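Local coordinates for nucleoprotein (Human coronavirus NL63, PDB 5EPW) that probably packages the positive-strand viral RNA genome into a helical ribonucleocapsid, this chain being the protein's C-terminal domain, which probably dimerises, at residues 33-36 and 37-40; 51-54 and 55-59. All blocks are in the same frame, centred on the assembly; numbering follows the deposited sequence.

Interaction 1 of 2, residues 33-36 and 37-40; sequences EENV and IQCF
N35 and Q38 face each other across the first turn of helix 36-39, where the backbone closes with C39 N bonded to N35 O at 2.9 Å and F40 N bonded to V36 O one residue on. N35 is the N-cap. N35 OD1 accepts from Q38 N at 3.0 Å, and the donor lies nearly in line with the side-chain C=O. N35 CG sits between its own backbone N and carbonyl carbon (chi1 71°), which swings the amide over the start of the helix. Q38 returns the bond. Its chain is extended beyond CG and runs back past N35, and Q38 OE1 accepts from N35 N at 2.9 Å. This bond is nearly straight at hydrogen (170°), but the donor stands well above the plane of the Q38 amide. The two amides are turned 76° against each other, close to perpendicular. At the other end of the turn, V36 CG1 touches F40 CD2 at 4.2 Å. C39 SG lies 3.5 Å from E34 O. E34 itself turns its carboxylate elsewhere, to S19 and Q20. F79 of the second subunit packs on V36, and D80 of that subunit on F40. The reciprocal pair, side chain to backbone N-H in both directions, is a capping box, the classic N-terminal signature of a helix.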
loop_
_atom_site.group_PDB
_atom_site.type_symbol
_atom_site.label_atom_id
_atom_site.label_comp_id
_atom_site.label_asym_id
_atom_site.label_seq_id
_atom_site.Cartn_x
_atom_site.Cartn_y
_atom_site.Cartn_z
ATOM N N GLU B 33 18.630 -8.713 -8.860
ATOM C CA GLU B 33 19.141 -9.914 -8.164
ATOM C C GLU B 33 18.025 -10.825 -7.668
ATOM O O GLU B 33 18.080 -12.030 -7.738
ATOM C CB GLU B 33 20.028 -9.482 -6.983
ATOM C CG GLU B 33 21.031 -8.347 -7.275
ATOM C CD GLU B 33 20.478 -6.935 -7.162
ATOM O OE1 GLU B 33 20.363 -6.299 -8.197
ATOM O OE2 GLU B 33 20.210 -6.438 -6.037
ATOM N N GLU B 34 16.945 -10.211 -7.123
ATOM C CA GLU B 34 15.796 -10.973 -6.619
ATOM C C GLU B 34 14.559 -10.146 -7.044
ATOM O O GLU B 34 14.119 -9.171 -6.394
ATOM C CB GLU B 34 15.818 -11.077 -5.110
ATOM C CG GLU B 34 16.897 -12.044 -4.560
ATOM C CD GLU B 34 16.688 -12.311 -3.082
ATOM O OE1 GLU B 34 16.935 -11.367 -2.345
ATOM O OE2 GLU B 34 16.250 -13.436 -2.697
ATOM N N ASN B 35 14.057 -10.535 -8.199
ATOM C CA ASN B 35 13.123 -9.663 -8.922
ATOM C C ASN B 35 11.648 -9.831 -8.472
ATOM O O ASN B 35 11.359 -10.483 -7.469
ATOM C CB ASN B 35 13.347 -9.818 -10.413
ATOM C CG ASN B 35 12.864 -11.159 -10.938
ATOM O OD1 ASN B 35 12.006 -11.881 -10.342
ATOM N ND2 ASN B 35 13.476 -11.550 -12.103
ATOM N N VAL B 36 10.761 -9.183 -9.205
ATOM C CA VAL B 36 9.371 -9.177 -8.819
ATOM C C VAL B 36 8.736 -10.595 -8.829
ATOM O O VAL B 36 7.890 -10.916 -8.009
ATOM C CB VAL B 36 8.564 -8.177 -9.689
ATOM C CG1 VAL B 36 7.062 -8.304 -9.503
ATOM C CG2 VAL B 36 9.050 -6.795 -9.400
ATOM N N ILE B 37 9.094 -11.378 -9.848
ATOM C CA ILE B 37 8.607 -12.739 -9.885
ATOM C C ILE B 37 9.108 -13.599 -8.710
ATOM O O ILE B 37 8.340 -14.372 -8.105
ATOM C CB ILE B 37 9.021 -13.422 -11.222
ATOM C CG1 ILE B 37 8.364 -12.774 -12.407
ATOM C CG2 ILE B 37 8.849 -14.957 -11.155
ATOM C CD1 ILE B 37 8.980 -13.118 -13.757
ATOM N N GLN B 38 10.384 -13.389 -8.321
ATOM C CA GLN B 38 10.996 -14.105 -7.238
ATOM C C GLN B 38 10.394 -13.700 -5.883
ATOM O O GLN B 38 10.105 -14.511 -5.043
ATOM C CB GLN B 38 12.535 -13.904 -7.324
ATOM C CG GLN B 38 13.204 -14.489 -8.607
ATOM C CD GLN B 38 14.703 -14.088 -8.730
ATOM O OE1 GLN B 38 15.086 -12.996 -9.221
ATOM N NE2 GLN B 38 15.577 -14.979 -8.238
ATOM N N CYS B 39 10.170 -12.399 -5.670
ATOM C CA CYS B 39 9.653 -11.910 -4.400
ATOM C C CYS B 39 8.152 -12.029 -4.225
ATOM O O CYS B 39 7.703 -12.276 -3.128
ATOM C CB CYS B 39 9.972 -10.402 -4.204
ATOM S SG CYS B 39 11.727 -10.021 -3.999
ATOM N N PHE B 40 7.399 -11.870 -5.324
ATOM C CA PHE B 40 5.985 -11.821 -5.277
ATOM C C PHE B 40 5.390 -12.938 -6.114
ATOM O O PHE B 40 5.239 -14.054 -5.642
ATOM C CB PHE B 40 5.486 -10.391 -5.599
ATOM C CG PHE B 40 6.135 -9.314 -4.771
ATOM C CD1 PHE B 40 5.981 -9.287 -3.420
ATOM C CD2 PHE B 40 6.889 -8.317 -5.323
ATOM C CE1 PHE B 40 6.578 -8.250 -2.654
ATOM C CE2 PHE B 40 7.525 -7.294 -4.562
ATOM C CZ PHE B 40 7.373 -7.330 -3.196
#

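Interaction 2 of 2, residues 51-54 and 55-59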
loop_
_atom_site.group_PDB
_atom_site.type_symbol
_atom_site.label_atom_id
_atom_site.label_comp_id
_atom_site.label_asym_id
_atom_site.label_seq_id
_atom_site.Cartn_x
_atom_site.Cartn_y
_atom_site.Cartn_z
ATOM N N ASP B 51 5.486 -3.116 -16.131
ATOM C CA ASP B 51 5.981 -3.684 -17.355
ATOM C C ASP B 51 7.176 -4.594 -17.211
ATOM O O ASP B 51 7.636 -4.872 -16.091
ATOM C CB ASP B 51 6.231 -2.500 -18.356
ATOM C CG ASP B 51 7.413 -1.617 -18.026
ATOM O OD1 ASP B 51 8.291 -2.033 -17.246
ATOM O OD2 ASP B 51 7.492 -0.434 -18.464
ATOM N N SER B 52 7.741 -5.100 -18.305
ATOM C CA SER B 52 8.774 -6.078 -18.201
ATOM C C SER B 52 10.042 -5.504 -17.521
ATOM O O SER B 52 10.710 -6.280 -16.850
ATOM C CB SER B 52 9.190 -6.540 -19.608
ATOM O OG SER B 52 9.672 -5.427 -20.346
ATOM N N ASP B 53 10.347 -4.227 -17.698
ATOM C CA ASP B 53 11.513 -3.589 -17.057
ATOM C C ASP B 53 11.318 -3.495 -15.512
ATOM O O ASP B 53 12.226 -3.806 -14.716
ATOM C CB ASP B 53 11.787 -2.187 -17.614
ATOM C CG ASP B 53 13.078 -1.602 -17.060
ATOM O OD1 ASP B 53 14.121 -2.222 -17.211
ATOM O OD2 ASP B 53 13.113 -0.544 -16.421
ATOM N N LEU B 54 10.081 -3.102 -15.140
ATOM C CA LEU B 54 9.765 -3.065 -13.711
ATOM C C LEU B 54 9.818 -4.442 -13.111
ATOM O O LEU B 54 10.248 -4.629 -11.913
ATOM C CB LEU B 54 8.429 -2.415 -13.490
ATOM C CG LEU B 54 8.403 -0.935 -13.298
ATOM C CD1 LEU B 54 8.935 -0.410 -11.991
ATOM C CD2 LEU B 54 9.024 -0.177 -14.459
ATOM N N VAL B 55 9.301 -5.442 -13.772
ATOM C CA VAL B 55 9.330 -6.803 -13.304
ATOM C C VAL B 55 10.787 -7.320 -13.109
ATOM O O VAL B 55 11.128 -7.940 -12.102
ATOM C CB VAL B 55 8.483 -7.769 -14.199
ATOM C CG1 VAL B 55 8.788 -9.188 -13.826
ATOM C CG2 VAL B 55 6.987 -7.386 -14.094
ATOM N N GLN B 56 11.615 -7.044 -14.119
ATOM C CA GLN B 56 13.026 -7.470 -14.133
ATOM C C GLN B 56 13.900 -6.819 -13.090
ATOM O O GLN B 56 14.804 -7.432 -12.554
ATOM C CB GLN B 56 13.612 -7.100 -15.528
ATOM C CG GLN B 56 15.082 -7.380 -15.715
ATOM C CD GLN B 56 15.525 -7.313 -17.158
ATOM O OE1 GLN B 56 15.720 -8.329 -17.769
ATOM N NE2 GLN B 56 15.748 -6.134 -17.666
ATOM N N ASN B 57 13.655 -5.536 -12.852
ATOM C CA ASN B 57 14.576 -4.668 -12.092
ATOM C C ASN B 57 13.985 -4.162 -10.748
ATOM O O ASN B 57 14.684 -3.663 -9.917
ATOM C CB ASN B 57 15.042 -3.513 -12.943
ATOM C CG ASN B 57 15.925 -3.986 -14.076
ATOM O OD1 ASN B 57 16.965 -4.580 -13.813
ATOM N ND2 ASN B 57 15.468 -3.844 -15.305
ATOM N N GLY B 58 12.679 -4.435 -10.532
ATOM C CA GLY B 58 12.047 -4.001 -9.281
ATOM C C GLY B 58 12.270 -2.525 -9.008
ATOM O O GLY B 58 12.066 -1.624 -9.913
ATOM N N VAL B 59 12.564 -2.184 -7.737
ATOM C CA VAL B 59 12.794 -0.776 -7.351
ATOM C C VAL B 59 14.003 -0.111 -8.024
ATOM O O VAL B 59 14.129 1.091 -7.976
ATOM C CB VAL B 59 12.824 -0.613 -5.829
ATOM C CG1 VAL B 59 11.516 -1.179 -5.175
ATOM C CG2 VAL B 59 14.121 -1.166 -5.223
#
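D53 and N57 meet one turn apart on helix 52-57, through both backbone and side chain. The backbone bonds come first. V55 N donates to D51 O at 2.9 Å, Q56 N to S52 O and N57 N to D53 O. The last of the series joins G58 N to L54 O at 2.8 Å. G58 then leaves the helix with positive phi (52°), a conformation that suits glycine. Side-chain bonds occur at both ends, and those near the C-terminal end are weak. D51 is the N-cap, and D51 OD1 accepts from L54 N at 3.0 Å, nearly end-on. D51 N bonds to Q115. N57 ND2 reaches back to D53 OD1 at 2.8 Å and to D53 O at 3.3 Å. Both bonds are bent. D53 CG is anti to the backbone N (chi1 -174°), which lays the carboxylate alongside the N57 amide, their planes 57° apart. A methyl, V55 CG2, comes within 3.3 Å of the carbonyl oxygen D51 O. Apolar packing falls to L54, on F64 and L67 of helix 64-68 and on F79 of the second subunit. Chemically, D53 O carries one bond from N57 N and a weak one from ND2, while the D51 and D53 carboxylates, near the N-terminal end, would probably interact favourably with the helix dipole.

Interaction 1 comes first along the chain and closes before interaction 2 opens. Each is built around a short helix, 36-39 and then 52-57, and these two helices are consecutive. The centres of the contacts are about 9 Å apart, on the same side of the centre of the chain. They touch directly. V36 N and V55 O, 3.2 Å apart, probably form a hydrogen bond. V36 CG2 packs against L54 O at 3.5 Å. The start of one helix thus lies against the middle of the next. Both contacts also reach F79 of the second subunit, through V36 and L54. The paired helices therefore contribute to the subunit interface, consistent with the predicted dimerisation region.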